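Local coordinates for protein VMB-1 (Vibrio alginolyticus, PDB 6JV4) that probably hydrolyses beta-lactam antibiotics to substituted beta-amino acids, as a zinc-dependent subclass B1 metallo-beta-lactamase of the periplasm, at residues A[102-107]-A[147-152]. Numbering follows the deposited sequence.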
ATOM      1  N   TYR A 102      -4.449  -6.307   9.341  1.00 10.10           N
ATOM      2  CA  TYR A 102      -3.109  -6.891   9.473  1.00  9.33           C
ATOM      3  C   TYR A 102      -2.059  -5.806   9.309  1.00  9.12           C
ATOM      4  O   TYR A 102      -2.209  -4.969   8.429  1.00 10.07           O
ATOM      5  CB  TYR A 102      -2.859  -7.915   8.377  1.00 10.71           C
ATOM      6  CG  TYR A 102      -3.579  -9.221   8.592  1.00 11.38           C
ATOM      7  CD1 TYR A 102      -2.940 -10.283   9.216  1.00 13.71           C
ATOM      8  CD2 TYR A 102      -4.904  -9.344   8.274  1.00 14.24           C
ATOM      9  CE1 TYR A 102      -3.611 -11.474   9.458  1.00 15.60           C
ATOM     10  CE2 TYR A 102      -5.590 -10.529   8.501  1.00 16.88           C
ATOM     11  CZ  TYR A 102      -4.927 -11.599   9.073  1.00 16.79           C
ATOM     12  OH  TYR A 102      -5.619 -12.752   9.256  1.00 21.37           O
ATOM     13  N   ALA A 103      -1.070  -5.817  10.184  1.00  8.56           N
ATOM     14  CA  ALA A 103       0.075  -4.890  10.118  1.00  8.82           C
ATOM     15  C   ALA A 103       1.266  -5.623  10.681  1.00  9.33           C
ATOM     16  O   ALA A 103       1.070  -6.480  11.580  1.00  9.49           O
ATOM     17  CB  ALA A 103      -0.194  -3.600  10.863  1.00  9.12           C
ATOM     18  N   THR A 104       2.465  -5.255  10.258  1.00  7.64           N
ATOM     19  CA  THR A 104       3.657  -5.844  10.870  1.00  7.72           C
ATOM     20  C   THR A 104       3.842  -5.302  12.288  1.00  7.80           C
ATOM     21  O   THR A 104       3.271  -4.256  12.678  1.00  8.03           O
ATOM     22  CB  THR A 104       4.946  -5.631  10.077  1.00  8.10           C
ATOM     23  OG1 THR A 104       5.303  -4.254  10.241  1.00  8.77           O
ATOM     24  CG2 THR A 104       4.830  -5.993   8.614  1.00  8.13           C
ATOM     25  N   SER A 105       4.674  -6.019  13.038  1.00  8.65           N
ATOM     26  CA  SER A 105       5.134  -5.602  14.385  1.00  8.88           C
ATOM     27  C   SER A 105       5.746  -4.203  14.331  1.00  9.31           C
ATOM     28  O   SER A 105       5.602  -3.433  15.315  1.00 10.42           O
ATOM     29  CB  SER A 105       6.101  -6.631  14.961  1.00  9.27           C
ATOM     30  OG  SER A 105       7.230  -6.841  14.128  1.00 10.29           O
ATOM     31  N   LEU A 106       6.490  -3.888  13.289  1.00  8.94           N
ATOM     32  CA  LEU A 106       7.081  -2.545  13.156  1.00  9.74           C
ATOM     33  C   LEU A 106       5.982  -1.517  12.892  1.00  9.17           C
ATOM     34  O   LEU A 106       6.059  -0.384  13.462  1.00  9.65           O
ATOM     35  CB  LEU A 106       8.109  -2.499  12.021  1.00 10.96           C
ATOM     36  CG  LEU A 106       9.428  -3.237  12.207  1.00 12.66           C
ATOM     37  CD1 LEU A 106      10.274  -3.132  10.944  1.00 13.12           C
ATOM     38  CD2 LEU A 106      10.171  -2.668  13.431  1.00 13.64           C
ATOM     39  N   THR A 107       5.026  -1.805  12.025  1.00  8.85           N
ATOM     40  CA  THR A 107       3.947  -0.835  11.779  1.00  8.78           C
ATOM     41  C   THR A 107       3.221  -0.569  13.123  1.00  9.28           C
ATOM     42  O   THR A 107       2.894   0.599  13.449  1.00 10.37           O
ATOM     43  CB  THR A 107       3.021  -1.300  10.654  1.00  8.35           C
ATOM     44  OG1 THR A 107       3.786  -1.357   9.449  1.00  8.60           O
ATOM     45  CG2 THR A 107       1.820  -0.398  10.533  1.00  8.45           C
ATOM     46  N   ASP A 147       8.899   0.903   8.448  1.00  7.83           N
ATOM     47  CA  ASP A 147       7.976  -0.255   8.482  1.00  7.52           C
ATOM     48  C   ASP A 147       7.431  -0.664   7.113  1.00  7.32           C
ATOM     49  O   ASP A 147       6.733  -1.688   7.055  1.00  8.81           O
ATOM     50  CB  ASP A 147       6.810   0.012   9.432  1.00  7.94           C
ATOM     51  CG  ASP A 147       5.958   1.185   8.984  1.00  8.33           C
ATOM     52  OD1 ASP A 147       6.544   2.175   8.545  1.00  8.21           O
ATOM     53  OD2 ASP A 147       4.740   1.072   9.091  1.00  8.97           O
ATOM     54  N   ASN A 148       7.705   0.062   6.047  1.00  6.69           N
ATOM     55  CA  ASN A 148       6.979  -0.113   4.770  1.00  6.42           C
ATOM     56  C   ASN A 148       7.090  -1.573   4.276  1.00  6.11           C
ATOM     57  O   ASN A 148       8.221  -2.143   4.293  1.00  7.20           O
ATOM     58  CB  ASN A 148       7.400   0.916   3.709  1.00  6.25           C
ATOM     59  CG  ASN A 148       8.883   1.055   3.440  1.00  6.41           C
ATOM     60  OD1 ASN A 148       9.698   0.096   3.674  1.00  8.05           O
ATOM     61  ND2 ASN A 148       9.255   2.222   2.998  1.00  4.59           N
ATOM     62  N   ILE A 149       5.974  -2.161   3.855  1.00  5.87           N
ATOM     63  CA  ILE A 149       5.946  -3.491   3.190  1.00  5.91           C
ATOM     64  C   ILE A 149       5.416  -3.355   1.779  1.00  6.26           C
ATOM     65  O   ILE A 149       4.719  -2.387   1.439  1.00  7.26           O
ATOM     66  CB  ILE A 149       5.069  -4.472   4.012  1.00  6.43           C
ATOM     67  CG1 ILE A 149       3.690  -3.922   4.303  1.00  6.67           C
ATOM     68  CG2 ILE A 149       5.788  -4.856   5.300  1.00  6.15           C
ATOM     69  CD1 ILE A 149       2.691  -4.956   4.811  1.00  7.40           C
ATOM     70  N   VAL A 150       5.701  -4.370   0.958  1.00  6.63           N
ATOM     71  CA  VAL A 150       5.080  -4.485  -0.368  1.00  6.31           C
ATOM     72  C   VAL A 150       4.217  -5.748  -0.363  1.00  6.84           C
ATOM     73  O   VAL A 150       4.408  -6.635   0.494  1.00  7.25           O
ATOM     74  CB  VAL A 150       6.140  -4.495  -1.481  1.00  6.02           C
ATOM     75  CG1 VAL A 150       6.971  -3.213  -1.462  1.00  6.28           C
ATOM     76  CG2 VAL A 150       7.006  -5.749  -1.436  1.00  6.30           C
ATOM     77  N   VAL A 151       3.329  -5.809  -1.333  1.00  7.36           N
ATOM     78  CA  VAL A 151       2.408  -6.960  -1.426  1.00  7.65           C
ATOM     79  C   VAL A 151       2.443  -7.450  -2.858  1.00  7.59           C
ATOM     80  O   VAL A 151       2.216  -6.650  -3.766  1.00  8.14           O
ATOM     81  CB  VAL A 151       0.994  -6.615  -0.968  1.00  7.72           C
ATOM     82  CG1 VAL A 151       0.137  -7.882  -0.952  1.00  8.79           C
ATOM     83  CG2 VAL A 151       1.012  -5.927   0.394  1.00  7.94           C
ATOM     84  N   TRP A 152       2.737  -8.732  -3.026  1.00  8.38           N
ATOM     85  CA  TRP A 152       2.836  -9.404  -4.333  1.00  8.28           C
ATOM     86  C   TRP A 152       1.616 -10.246  -4.622  1.00  8.58           C
ATOM     87  O   TRP A 152       1.208 -10.964  -3.739  1.00  9.46           O
ATOM     88  CB  TRP A 152       4.076 -10.293  -4.319  1.00  8.54           C
ATOM     89  CG  TRP A 152       4.323 -11.135  -5.538  1.00  9.28           C
ATOM     90  CD1 TRP A 152       4.484 -12.489  -5.511  1.00 10.00           C
ATOM     91  CD2 TRP A 152       4.588 -10.729  -6.896  1.00  9.96           C
ATOM     92  NE1 TRP A 152       4.804 -12.961  -6.760  1.00  9.76           N
ATOM     93  CE2 TRP A 152       4.855 -11.904  -7.636  1.00  9.72           C
ATOM     94  CE3 TRP A 152       4.631  -9.504  -7.579  1.00  9.88           C
ATOM     95  CZ2 TRP A 152       5.234 -11.869  -8.979  1.00 10.26           C
ATOM     96  CZ3 TRP A 152       4.943  -9.474  -8.917  1.00 10.70           C
ATOM     97  CH2 TRP A 152       5.255 -10.648  -9.622  1.00 10.82           C
TER
HETATM   98  O   HOH W   1       7.390  -3.691   8.646  1.00 11.32           O
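The carboxylate of Asp-147 is the flat group that meets Thr-107. The fold is the alpha-beta/beta-alpha sandwich of the metallo-beta-lactamases. Thr-107 N and CA lie obliquely off the carboxylate's rim, on one side of its plane. The Asp-147 carbonyl oxygen lies over the other face. The rotation at chi1 (63°) sets CG between the backbone N and the carbonyl carbon, which brings the carboxylate back beside its own carbonyl. At one edge, Thr-107 OG1 donates to the anti lone pair of Asp-147 OD2, 2.6 Å away. At the other oxygen, OD1 is hydrogen-bonded to Thr-145 OG1. Hydroxyls therefore grip both oxygens and would fix the rotation of the group.

Here the N-cap of helix 105-113, at the end of strand 100-104, meets the chain leading into strand 150-153 of the second sheet. Thr-104 is the N-cap: its OG1 accepts from Thr-107 N at 3.0 Å, nearly straight at 168°. The same OG1 lies 2.7 Å from a water, which donates to Asp-147 O at 2.6 Å. That water joins the cap to the loop.

Asp-147 lies close to the zinc site. Its side chain is about 4 Å from that of zinc ligand His-82.

Nonpolar packing flanks the polar pair. Leu-106 CB rests 3.8 Å from Asp-147 CB. Ile-149, which also touches Val-79 and Val-137, meets Thr-104 tip to tip, with its CG2 3.6 Å from Thr-104 CG2.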